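Side-chain contacts in 350aa long hypothetical aspartate-semialdehyde dehydrogenase (Sulfolobus tokodaii, PDB 2EP5), which probably reduces malonyl-CoA to malonate semialdehyde (3-oxopropanoate) with NADPH, as a member of the aspartate-semialdehyde dehydrogenase family: residues Ser92-Leu97 against Lys102-Asn107; Pro115-Ile120 against Lys139-Ile144; Ser157-Pro162 against Gly246-Val251; Ile256-Ile261 against Asn318-Val323. All coordinates share one frame; numbering follows the deposited sequence.

How the contacts relate
Contact 1 packs a helix on the parallel sheet of the nucleotide-binding domain. Contact 2 lies beside that sheet's edge strand 144-147, between a loop and a helix end. Contacts 3 and 4 lie on the mixed sheet of the dimerisation domain. Contacts 1 and 3 are buried; contacts 2 and 4 are only partly buried. Contacts 1 and 2 touch through backbone bonds, their centres about 10 Å apart. Contacts 3 and 4 are equally close and share neighbouring strands, 244-251 and 319-326. The chemistry differs too. Contact 1 buries a carboxylate, contact 2 bridges charges through water, and contacts 3 and 4 join their segments by apolar side chains.

Contact 1: Ser92-Leu97 against Lys102-Asn107; sequences SIELEL and KIVVSN
The E94 carboxylate meets the S106 hydroxyl near the C-terminal end of strand 103-106. S106 OG donates to E94 OE2 at 2.5 Å. It comes to the syn side of the oxygen, 21° out of the carboxylate plane. E94 CG lies anti to the carbonyl carbon (chi1 -61°), and the extended chain beyond it carries the carboxylate to the strand. At the other end, K102 N donates to L97 O at 3.0 Å, where the chain turns from helix to strand. Between these polar points the contact is apolar: L97 CB lies 4.0 Å from V104 CG2.

Further out, K147 NZ forms a salt bridge with E94 OE1 and a hydrogen bond with S106 OG. S83 OG also bonds E94 OE2, so both carboxylate oxygens of this buried acid have partners. A glutamine here would probably leave K147 without its opposite charge and disturb the bonds to S106 and S83. The K102 chain leads away from the helix, and its NZ bonds V78 O and H75 O. Helix segment 92-97 and strand 103-106 run roughly antiparallel, at 153°. They belong to the beta-alpha-beta unit 80-83, 87-99, 103-106 of the Rossmann-like domain, with strand 103-106 between strands 80-83 and 144-147.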
loop_
_atom_site.group_PDB
_atom_site.type_symbol
_atom_site.label_atom_id
_atom_site.label_comp_id
_atom_site.label_asym_id
_atom_site.label_seq_id
_atom_site.Cartn_x
_atom_site.Cartn_y
_atom_site.Cartn_z
ATOM N N SER A 92 20.586 21.713 -23.179
ATOM C CA SER A 92 20.888 21.869 -24.594
ATOM C C SER A 92 19.680 22.328 -25.405
ATOM O O SER A 92 19.733 23.334 -26.112
ATOM C CB SER A 92 21.395 20.550 -25.175
ATOM O OG SER A 92 22.565 20.116 -24.506
ATOM N N ILE A 93 18.591 21.577 -25.294
ATOM C CA ILE A 93 17.374 21.875 -26.038
ATOM C C ILE A 93 16.883 23.292 -25.810
ATOM O O ILE A 93 16.754 24.074 -26.751
ATOM C CB ILE A 93 16.264 20.869 -25.671
ATOM C CG1 ILE A 93 16.704 19.465 -26.077
ATOM C CG2 ILE A 93 14.968 21.232 -26.369
ATOM C CD1 ILE A 93 15.806 18.358 -25.539
ATOM N N GLU A 94 16.624 23.630 -24.558
ATOM C CA GLU A 94 16.134 24.957 -24.236
ATOM C C GLU A 94 17.108 26.067 -24.614
ATOM O O GLU A 94 16.690 27.157 -24.992
ATOM C CB GLU A 94 15.794 25.033 -22.749
ATOM C CG GLU A 94 14.711 24.045 -22.331
ATOM C CD GLU A 94 14.322 24.171 -20.864
ATOM O OE1 GLU A 94 14.908 25.023 -20.154
ATOM O OE2 GLU A 94 13.432 23.411 -20.425
ATOM N N LEU A 95 18.404 25.797 -24.512
ATOM C CA LEU A 95 19.398 26.813 -24.844
ATOM C C LEU A 95 19.363 27.153 -26.325
ATOM O O LEU A 95 19.390 28.330 -26.697
ATOM C CB LEU A 95 20.804 26.341 -24.459
ATOM C CG LEU A 95 21.964 27.306 -24.727
ATOM C CD1 LEU A 95 21.698 28.660 -24.058
ATOM C CD2 LEU A 95 23.251 26.690 -24.196
ATOM N N GLU A 96 19.298 26.119 -27.166
ATOM C CA GLU A 96 19.255 26.324 -28.609
ATOM C C GLU A 96 18.029 27.096 -29.045
ATOM O O GLU A 96 18.116 27.944 -29.942
ATOM C CB GLU A 96 19.309 24.988 -29.355
ATOM C CG GLU A 96 20.723 24.520 -29.618
ATOM C CD GLU A 96 21.592 25.626 -30.216
ATOM O OE1 GLU A 96 21.290 26.083 -31.345
ATOM O OE2 GLU A 96 22.570 26.042 -29.550
ATOM N N LEU A 97 16.892 26.806 -28.413
ATOM C CA LEU A 97 15.643 27.489 -28.737
ATOM C C LEU A 97 15.739 28.972 -28.403
ATOM O O LEU A 97 15.388 29.822 -29.224
ATOM C CB LEU A 97 14.462 26.860 -27.979
ATOM C CG LEU A 97 14.025 25.471 -28.454
ATOM C CD1 LEU A 97 12.942 24.915 -27.526
ATOM C CD2 LEU A 97 13.529 25.559 -29.894
ATOM N N LYS A 102 13.443 32.094 -29.484
ATOM C CA LYS A 102 12.197 31.627 -28.875
ATOM C C LYS A 102 12.041 32.067 -27.426
ATOM O O LYS A 102 13.030 32.195 -26.702
ATOM C CB LYS A 102 12.124 30.098 -28.921
ATOM C CG LYS A 102 12.016 29.503 -30.317
ATOM C CD LYS A 102 10.580 29.476 -30.829
ATOM C CE LYS A 102 10.005 30.859 -31.037
ATOM N NZ LYS A 102 8.607 30.781 -31.518
ATOM N N ILE A 103 10.798 32.317 -27.018
ATOM C CA ILE A 103 10.501 32.666 -25.628
ATOM C C ILE A 103 10.187 31.319 -24.955
ATOM O O ILE A 103 9.215 30.647 -25.315
ATOM C CB ILE A 103 9.260 33.570 -25.504
ATOM C CG1 ILE A 103 9.536 34.940 -26.136
ATOM C CG2 ILE A 103 8.886 33.724 -24.034
ATOM C CD1 ILE A 103 8.369 35.895 -26.051
ATOM N N VAL A 104 11.019 30.922 -23.995
ATOM C CA VAL A 104 10.840 29.647 -23.309
ATOM C C VAL A 104 10.547 29.787 -21.819
ATOM O O VAL A 104 11.243 30.521 -21.110
ATOM C CB VAL A 104 12.107 28.761 -23.454
ATOM C CG1 VAL A 104 11.894 27.419 -22.771
ATOM C CG2 VAL A 104 12.450 28.566 -24.920
ATOM N N VAL A 105 9.516 29.076 -21.358
ATOM C CA VAL A 105 9.121 29.046 -19.946
ATOM C C VAL A 105 9.209 27.564 -19.576
ATOM O O VAL A 105 8.431 26.736 -20.067
ATOM C CB VAL A 105 7.677 29.542 -19.727
ATOM C CG1 VAL A 105 7.351 29.548 -18.236
ATOM C CG2 VAL A 105 7.510 30.938 -20.298
ATOM N N SER A 106 10.159 27.236 -18.707
ATOM C CA SER A 106 10.404 25.849 -18.341
ATOM C C SER A 106 10.440 25.526 -16.854
ATOM O O SER A 106 10.871 26.351 -16.039
ATOM C CB SER A 106 11.727 25.415 -18.980
ATOM O OG SER A 106 12.263 24.278 -18.339
ATOM N N ASN A 107 9.984 24.323 -16.496
ATOM C CA ASN A 107 10.029 23.920 -15.098
ATOM C C ASN A 107 11.139 22.903 -14.842
ATOM O O ASN A 107 11.203 22.296 -13.778
ATOM C CB ASN A 107 8.653 23.417 -14.588
ATOM C CG ASN A 107 8.021 22.330 -15.466
ATOM O OD1 ASN A 107 6.826 22.399 -15.778
ATOM N ND2 ASN A 107 8.797 21.321 -15.841
#

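Contact 2: Pro115-Ile120 against Lys139-Ile144; sequences PDVPLI and KGWKGI
D116 and K139 meet first, with the carboxylate against the aliphatic part of the lysine. D116 OD2 lies 3.3 Å from K139 CD, and D116 CB is 3.9 Å from the same carbon. The charged ends stay further apart: D116 OD2 to K139 NZ is 4.4 Å, too far for a direct ion pair. A water joins them, donating to D116 OD2 and accepting from K139 NZ, at 3.2 Å from each of these atoms. The lysine chain is bent at chi2 (-65°) and chi3 (-71°), which brings CD across the aspartate at a slant. Its ammonium also forms a salt bridge with D114, just before the first segment.

V117 follows, and here the contact turns apolar. Its CG2 lies anti to the carbonyl carbon and approaches the indole of W141 obliquely, 4.1 Å from CH2. K139 CB sits over the centre of one face of that indole, 3.2 Å above its plane.

The loop before helix 122-125 is thus joined to the last part of helix 132-140 and the turn after it in two ways. V117 and W141 are buried and meet through carbon atoms alone, whereas the partly exposed D116 and K139 are linked through a water. Such a solvent-mediated charge pair is probably weaker than the direct K139-D114 bridge.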
loop_
_atom_site.group_PDB
_atom_site.type_symbol
_atom_site.label_atom_id
_atom_site.label_comp_id
_atom_site.label_asym_id
_atom_site.label_seq_id
_atom_site.Cartn_x
_atom_site.Cartn_y
_atom_site.Cartn_z
ATOM N N PRO A 115 21.750 33.831 -12.547
ATOM C CA PRO A 115 21.523 35.212 -12.098
ATOM C C PRO A 115 20.754 36.099 -13.072
ATOM O O PRO A 115 20.176 37.106 -12.666
ATOM C CB PRO A 115 22.936 35.739 -11.862
ATOM C CG PRO A 115 23.700 34.511 -11.489
ATOM C CD PRO A 115 23.182 33.491 -12.465
ATOM N N ASP A 116 20.751 35.738 -14.354
ATOM C CA ASP A 116 20.038 36.530 -15.354
ATOM C C ASP A 116 18.705 35.903 -15.740
ATOM O O ASP A 116 17.968 36.444 -16.569
ATOM C CB ASP A 116 20.889 36.695 -16.614
ATOM C CG ASP A 116 22.238 37.312 -16.324
ATOM O OD1 ASP A 116 22.288 38.306 -15.567
ATOM O OD2 ASP A 116 23.245 36.802 -16.858
ATOM N N VAL A 117 18.393 34.761 -15.137
ATOM C CA VAL A 117 17.153 34.069 -15.444
ATOM C C VAL A 117 16.207 34.105 -14.252
ATOM O O VAL A 117 16.560 33.687 -13.149
ATOM C CB VAL A 117 17.437 32.610 -15.840
ATOM C CG1 VAL A 117 16.154 31.912 -16.235
ATOM C CG2 VAL A 117 18.444 32.578 -16.982
ATOM N N PRO A 118 14.985 34.613 -14.458
ATOM C CA PRO A 118 14.010 34.685 -13.363
ATOM C C PRO A 118 13.502 33.288 -12.989
ATOM O O PRO A 118 13.231 32.469 -13.871
ATOM C CB PRO A 118 12.886 35.545 -13.945
ATOM C CG PRO A 118 13.503 36.203 -15.178
ATOM C CD PRO A 118 14.422 35.154 -15.704
ATOM N N LEU A 119 13.407 33.015 -11.689
ATOM C CA LEU A 119 12.886 31.734 -11.193
ATOM C C LEU A 119 11.544 32.145 -10.608
ATOM O O LEU A 119 11.477 32.740 -9.533
ATOM C CB LEU A 119 13.794 31.149 -10.109
ATOM C CG LEU A 119 13.479 29.722 -9.650
ATOM C CD1 LEU A 119 13.453 28.771 -10.851
ATOM C CD2 LEU A 119 14.521 29.281 -8.637
ATOM N N ILE A 120 10.473 31.834 -11.324
ATOM C CA ILE A 120 9.157 32.269 -10.900
ATOM C C ILE A 120 8.163 31.326 -10.250
ATOM O O ILE A 120 8.000 30.174 -10.644
ATOM C CB ILE A 120 8.407 32.945 -12.078
ATOM C CG1 ILE A 120 9.269 34.062 -12.678
ATOM C CG2 ILE A 120 7.076 33.528 -11.594
ATOM C CD1 ILE A 120 9.647 35.149 -11.691
ATOM N N LYS A 139 23.078 37.793 -21.681
ATOM C CA LYS A 139 23.461 36.461 -22.158
ATOM C C LYS A 139 23.799 36.484 -23.641
ATOM O O LYS A 139 24.409 35.552 -24.162
ATOM C CB LYS A 139 22.328 35.450 -21.934
ATOM C CG LYS A 139 21.793 35.382 -20.517
ATOM C CD LYS A 139 22.829 34.876 -19.524
ATOM C CE LYS A 139 23.110 33.399 -19.712
ATOM N NZ LYS A 139 24.007 32.877 -18.645
ATOM N N GLY A 140 23.399 37.556 -24.315
ATOM C CA GLY A 140 23.648 37.651 -25.739
ATOM C C GLY A 140 22.694 36.729 -26.476
ATOM O O GLY A 140 23.058 36.121 -27.482
ATOM N N TRP A 141 21.469 36.618 -25.967
ATOM C CA TRP A 141 20.449 35.767 -26.580
ATOM C C TRP A 141 19.467 36.601 -27.379
ATOM O O TRP A 141 19.217 37.758 -27.051
ATOM C CB TRP A 141 19.611 35.022 -25.525
ATOM C CG TRP A 141 20.329 34.087 -24.621
ATOM C CD1 TRP A 141 21.494 33.426 -24.872
ATOM C CD2 TRP A 141 19.870 33.623 -23.348
ATOM N NE1 TRP A 141 21.789 32.571 -23.834
ATOM C CE2 TRP A 141 20.808 32.671 -22.887
ATOM C CE3 TRP A 141 18.757 33.916 -22.554
ATOM C CZ2 TRP A 141 20.665 32.005 -21.663
ATOM C CZ3 TRP A 141 18.613 33.250 -21.329
ATOM C CH2 TRP A 141 19.564 32.307 -20.900
ATOM N N LYS A 142 18.888 35.989 -28.406
ATOM C CA LYS A 142 17.880 36.643 -29.227
ATOM C C LYS A 142 16.535 36.284 -28.595
ATOM O O LYS A 142 15.514 36.911 -28.874
ATOM C CB LYS A 142 17.915 36.101 -30.657
ATOM C CG LYS A 142 19.222 36.330 -31.388
ATOM C CD LYS A 142 19.259 35.609 -32.736
ATOM C CE LYS A 142 18.162 36.085 -33.680
ATOM N NZ LYS A 142 18.273 35.465 -35.039
ATOM N N GLY A 143 16.550 35.265 -27.736
ATOM C CA GLY A 143 15.331 34.815 -27.092
ATOM C C GLY A 143 15.159 35.198 -25.635
ATOM O O GLY A 143 15.891 36.031 -25.104
ATOM N N ILE A 144 14.177 34.570 -24.996
ATOM C CA ILE A 144 13.845 34.810 -23.598
ATOM C C ILE A 144 13.707 33.485 -22.843
ATOM O O ILE A 144 13.092 32.542 -23.339
ATOM C CB ILE A 144 12.505 35.573 -23.479
ATOM C CG1 ILE A 144 12.664 37.006 -23.993
ATOM C CG2 ILE A 144 12.006 35.539 -22.043
ATOM C CD1 ILE A 144 13.723 37.829 -23.261
HETATM O O HOH W 1 24.712 34.110 -15.796
#

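Contact 3: Ser157-Pro162 against Gly246-Val251; sequences SMPIKP and GVINIV
The closest apolar contact is between P159 and I248. P159 CG, at the corner of the proline ring, lies 4.0 Å from I248 CD1. The two side chains approach at a slant. The isoleucine reaches the helix with its longer branch: CG1 lies anti to the carbonyl carbon (chi1 -58°), and chi2 of 176° extends CD1 away from the strand.

A longer apolar contact comes from I160. Its CG1 is 4.5 Å from the same I248 CD1. The bond from CA to CB of I160 does not point at the strand, but the end of the side chain comes nearer. One methyl group thus meets two successive residues of the helix.

No hydrogen bond joins the two segments. The helix bonds within itself, and strand 244-251 bonds to its neighbour 319-326. K161 N donates to S157 O at 3.0 Å, keeping a helical turn. The proline nitrogen of P159 has no hydrogen to give, and the helix is kinked there. S157 OG bonds A154 O about one turn back in the helix. On the strand, the backbone of I248 bonds L322 and that of I250 bonds L320.

Helix 151-160 begins at C151, the predicted acyl-thioester cysteine, and strand 244-251 at H244, the predicted proton acceptor. The contact therefore joins the two elements that carry the predicted catalytic pair, further along each from those residues. Helix 204-215 adds L212 against I160. In the mixed sheet, strand 244-251 runs between strands 171-178 and 319-326. V247, N249 and V251 pack on T175, I173 and K171 of the second subunit.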
loop_
_atom_site.group_PDB
_atom_site.type_symbol
_atom_site.label_atom_id
_atom_site.label_comp_id
_atom_site.label_asym_id
_atom_site.label_seq_id
_atom_site.Cartn_x
_atom_site.Cartn_y
_atom_site.Cartn_z
ATOM N N SER A 157 7.938 27.587 -0.486
ATOM C CA SER A 157 8.044 29.040 -0.557
ATOM C C SER A 157 6.759 29.788 -0.232
ATOM O O SER A 157 6.808 30.922 0.245
ATOM C CB SER A 157 8.544 29.470 -1.940
ATOM O OG SER A 157 7.608 29.170 -2.962
ATOM N N MET A 158 5.611 29.158 -0.476
ATOM C CA MET A 158 4.327 29.803 -0.222
ATOM C C MET A 158 4.167 30.344 1.201
ATOM O O MET A 158 3.888 31.527 1.389
ATOM C CB MET A 158 3.177 28.844 -0.539
ATOM C CG MET A 158 3.161 28.357 -1.978
ATOM S SD MET A 158 2.959 29.707 -3.148
ATOM C CE MET A 158 1.172 29.856 -3.207
ATOM N N PRO A 159 4.336 29.487 2.223
ATOM C CA PRO A 159 4.181 29.995 3.587
ATOM C C PRO A 159 5.341 30.864 4.076
ATOM O O PRO A 159 5.154 31.732 4.925
ATOM C CB PRO A 159 4.018 28.720 4.407
ATOM C CG PRO A 159 4.878 27.759 3.687
ATOM C CD PRO A 159 4.576 28.033 2.227
ATOM N N ILE A 160 6.530 30.631 3.531
ATOM C CA ILE A 160 7.716 31.371 3.915
ATOM C C ILE A 160 7.713 32.844 3.488
ATOM O O ILE A 160 8.061 33.721 4.282
ATOM C CB ILE A 160 8.980 30.679 3.357
ATOM C CG1 ILE A 160 9.207 29.360 4.097
ATOM C CG2 ILE A 160 10.200 31.581 3.513
ATOM C CD1 ILE A 160 10.365 28.552 3.560
ATOM N N LYS A 161 7.324 33.115 2.244
ATOM C CA LYS A 161 7.296 34.485 1.727
ATOM C C LYS A 161 6.592 35.477 2.656
ATOM O O LYS A 161 7.192 36.459 3.099
ATOM C CB LYS A 161 6.636 34.516 0.343
ATOM C CG LYS A 161 6.471 35.912 -0.244
ATOM C CD LYS A 161 7.812 36.549 -0.566
ATOM C CE LYS A 161 7.616 37.946 -1.156
ATOM N NZ LYS A 161 8.893 38.527 -1.643
ATOM N N PRO A 162 5.306 35.242 2.959
ATOM C CA PRO A 162 4.614 36.178 3.849
ATOM C C PRO A 162 5.208 36.231 5.257
ATOM O O PRO A 162 4.803 37.057 6.076
ATOM C CB PRO A 162 3.171 35.673 3.829
ATOM C CG PRO A 162 3.323 34.202 3.544
ATOM C CD PRO A 162 4.397 34.179 2.495
ATOM N N GLY A 246 5.551 19.161 3.969
ATOM C CA GLY A 246 6.757 19.744 4.517
ATOM C C GLY A 246 6.558 20.231 5.938
ATOM O O GLY A 246 5.598 20.954 6.227
ATOM N N VAL A 247 7.446 19.807 6.833
ATOM C CA VAL A 247 7.392 20.246 8.218
ATOM C C VAL A 247 8.448 21.335 8.313
ATOM O O VAL A 247 9.649 21.068 8.189
ATOM C CB VAL A 247 7.751 19.123 9.206
ATOM C CG1 VAL A 247 7.699 19.655 10.636
ATOM C CG2 VAL A 247 6.790 17.972 9.039
ATOM N N ILE A 248 7.990 22.563 8.519
ATOM C CA ILE A 248 8.875 23.705 8.601
ATOM C C ILE A 248 9.043 24.198 10.034
ATOM O O ILE A 248 8.063 24.433 10.744
ATOM C CB ILE A 248 8.345 24.852 7.696
ATOM C CG1 ILE A 248 8.235 24.341 6.249
ATOM C CG2 ILE A 248 9.271 26.081 7.772
ATOM C CD1 ILE A 248 7.623 25.337 5.274
ATOM N N ASN A 249 10.298 24.323 10.458
ATOM C CA ASN A 249 10.608 24.814 11.795
ATOM C C ASN A 249 11.502 26.039 11.701
ATOM O O ASN A 249 12.681 25.934 11.362
ATOM C CB ASN A 249 11.317 23.750 12.635
ATOM C CG ASN A 249 10.396 22.617 13.051
ATOM O OD1 ASN A 249 10.161 21.680 12.290
ATOM N ND2 ASN A 249 9.860 22.706 14.261
ATOM N N ILE A 250 10.934 27.205 11.980
ATOM C CA ILE A 250 11.716 28.426 11.942
ATOM C C ILE A 250 12.268 28.655 13.351
ATOM O O ILE A 250 11.581 29.201 14.220
ATOM C CB ILE A 250 10.847 29.614 11.487
ATOM C CG1 ILE A 250 10.315 29.337 10.074
ATOM C CG2 ILE A 250 11.659 30.898 11.505
ATOM C CD1 ILE A 250 9.488 30.469 9.477
ATOM N N VAL A 251 13.506 28.206 13.567
ATOM C CA VAL A 251 14.178 28.333 14.868
ATOM C C VAL A 251 14.685 29.754 15.068
ATOM O O VAL A 251 15.680 30.156 14.474
ATOM C CB VAL A 251 15.379 27.357 14.977
ATOM C CG1 VAL A 251 15.923 27.347 16.406
ATOM C CG2 VAL A 251 14.944 25.952 14.546
#

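Contact 4: Ile256-Ile261 against Asn318-Val323; sequences INIEEI and NVLRLV
L320 packs against three isoleucines, each meeting a different part of it. I256 CD1 comes to the base of the leucine, 3.8 Å from L320 CB. I258 CD1 lies 4.2 Å from L320 CD2, the longest of the three contacts. I261 and L320 reach toward each other tip to tip, with I261 CD1 3.8 Å from L320 CD1. In L320, chi1 of -168° sends CG toward the isoleucines, and chi2, at -134° and not staggered, sets one methyl toward I258 and the other toward I261. An alanine here would keep CB near I256 but is likely to open a gap before I258 and I261, since both methyl groups they touch would be gone.

The I258 side chain starts off to one side, and its end comes nearer. Its CG1 is anti to the backbone N (chi1 -156°), which carries CD1 toward the strand. N257, the N-cap residue, fixes the start of the helix: N257 OD1 accepts from E260 N at 2.9 Å, with the donor above the carbonyl plane.

L163 touches both I261 and L320, while I258 also packs on I313 and H315 of strand 308-316. R321 NH1 bonds T234 OG1 of the second subunit. This is helix-on-sheet packing of an alpha/beta domain: helix 258-266 and the residues before it lie against one face of the mixed sheet of the dimerisation domain, while R321, pointing the other way, meets the second subunit.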
loop_
_atom_site.group_PDB
_atom_site.type_symbol
_atom_site.label_atom_id
_atom_site.label_comp_id
_atom_site.label_asym_id
_atom_site.label_seq_id
_atom_site.Cartn_x
_atom_site.Cartn_y
_atom_site.Cartn_z
ATOM N N ILE A 256 6.785 36.426 18.217
ATOM C CA ILE A 256 5.874 35.869 17.235
ATOM C C ILE A 256 4.425 35.862 17.700
ATOM O O ILE A 256 4.097 35.273 18.727
ATOM C CB ILE A 256 6.295 34.427 16.871
ATOM C CG1 ILE A 256 7.635 34.452 16.130
ATOM C CG2 ILE A 256 5.223 33.768 16.025
ATOM C CD1 ILE A 256 8.278 33.094 15.945
ATOM N N ASN A 257 3.568 36.535 16.935
ATOM C CA ASN A 257 2.138 36.599 17.223
ATOM C C ASN A 257 1.491 35.482 16.405
ATOM O O ASN A 257 1.198 35.649 15.216
ATOM C CB ASN A 257 1.563 37.951 16.790
ATOM C CG ASN A 257 0.097 38.111 17.173
ATOM O OD1 ASN A 257 -0.710 37.199 16.986
ATOM N ND2 ASN A 257 -0.255 39.278 17.706
ATOM N N ILE A 258 1.273 34.341 17.044
ATOM C CA ILE A 258 0.698 33.188 16.369
ATOM C C ILE A 258 -0.575 33.478 15.566
ATOM O O ILE A 258 -0.688 33.058 14.416
ATOM C CB ILE A 258 0.425 32.058 17.381
ATOM C CG1 ILE A 258 0.407 30.713 16.664
ATOM C CG2 ILE A 258 -0.878 32.307 18.121
ATOM C CD1 ILE A 258 1.786 30.252 16.246
ATOM N N GLU A 259 -1.520 34.202 16.160
ATOM C CA GLU A 259 -2.772 34.514 15.488
ATOM C C GLU A 259 -2.592 35.445 14.290
ATOM O O GLU A 259 -3.285 35.304 13.282
ATOM C CB GLU A 259 -3.776 35.124 16.476
ATOM C CG GLU A 259 -4.230 34.177 17.591
ATOM C CD GLU A 259 -4.866 32.890 17.067
ATOM O OE1 GLU A 259 -5.885 32.971 16.345
ATOM O OE2 GLU A 259 -4.346 31.795 17.377
ATOM N N GLU A 260 -1.676 36.400 14.394
ATOM C CA GLU A 260 -1.447 37.312 13.280
ATOM C C GLU A 260 -0.878 36.519 12.103
ATOM O O GLU A 260 -1.199 36.789 10.945
ATOM C CB GLU A 260 -0.475 38.427 13.675
ATOM C CG GLU A 260 -0.277 39.473 12.579
ATOM C CD GLU A 260 -1.502 40.365 12.374
ATOM O OE1 GLU A 260 -2.638 39.840 12.347
ATOM O OE2 GLU A 260 -1.328 41.596 12.230
ATOM N N ILE A 261 -0.036 35.536 12.413
ATOM C CA ILE A 261 0.565 34.685 11.394
ATOM C C ILE A 261 -0.519 33.900 10.643
ATOM O O ILE A 261 -0.525 33.858 9.414
ATOM C CB ILE A 261 1.597 33.707 12.027
ATOM C CG1 ILE A 261 2.891 34.466 12.336
ATOM C CG2 ILE A 261 1.869 32.527 11.095
ATOM C CD1 ILE A 261 3.963 33.617 12.969
ATOM N N ASN A 318 11.632 29.371 21.164
ATOM C CA ASN A 318 12.599 29.608 20.097
ATOM C C ASN A 318 12.247 28.931 18.760
ATOM O O ASN A 318 13.138 28.607 17.974
ATOM C CB ASN A 318 13.988 29.160 20.586
ATOM C CG ASN A 318 15.129 29.657 19.701
ATOM O OD1 ASN A 318 15.081 30.761 19.158
ATOM N ND2 ASN A 318 16.175 28.847 19.576
ATOM N N VAL A 319 10.961 28.725 18.489
ATOM C CA VAL A 319 10.583 28.094 17.229
ATOM C C VAL A 319 9.118 28.205 16.805
ATOM O O VAL A 319 8.189 28.028 17.603
ATOM C CB VAL A 319 10.970 26.591 17.216
ATOM C CG1 VAL A 319 10.200 25.843 18.289
ATOM C CG2 VAL A 319 10.696 25.991 15.838
ATOM N N LEU A 320 8.934 28.500 15.523
ATOM C CA LEU A 320 7.612 28.612 14.932
ATOM C C LEU A 320 7.512 27.409 14.015
ATOM O O LEU A 320 8.295 27.282 13.067
ATOM C CB LEU A 320 7.498 29.887 14.099
ATOM C CG LEU A 320 6.126 30.373 13.609
ATOM C CD1 LEU A 320 6.247 30.751 12.139
ATOM C CD2 LEU A 320 5.055 29.316 13.801
ATOM N N ARG A 321 6.572 26.515 14.301
ATOM C CA ARG A 321 6.411 25.336 13.464
ATOM C C ARG A 321 5.120 25.357 12.661
ATOM O O ARG A 321 4.128 25.962 13.069
ATOM C CB ARG A 321 6.436 24.050 14.292
ATOM C CG ARG A 321 6.404 22.814 13.390
ATOM C CD ARG A 321 5.691 21.647 14.023
ATOM N NE ARG A 321 4.365 22.007 14.523
ATOM C CZ ARG A 321 3.685 21.260 15.386
ATOM N NH1 ARG A 321 4.208 20.125 15.824
ATOM N NH2 ARG A 321 2.511 21.666 15.845
ATOM N N LEU A 322 5.142 24.682 11.518
ATOM C CA LEU A 322 3.971 24.599 10.665
ATOM C C LEU A 322 4.137 23.483 9.646
ATOM O O LEU A 322 5.261 23.122 9.287
ATOM C CB LEU A 322 3.714 25.943 9.969
ATOM C CG LEU A 322 4.711 26.535 8.973
ATOM C CD1 LEU A 322 4.597 25.822 7.631
ATOM C CD2 LEU A 322 4.407 28.006 8.785
ATOM N N VAL A 323 3.007 22.919 9.220
ATOM C CA VAL A 323 2.969 21.841 8.235
ATOM C C VAL A 323 2.233 22.347 6.996
ATOM O O VAL A 323 1.120 22.874 7.083
ATOM C CB VAL A 323 2.228 20.585 8.782
ATOM C CG1 VAL A 323 2.153 19.513 7.704
ATOM C CG2 VAL A 323 2.960 20.034 10.019
#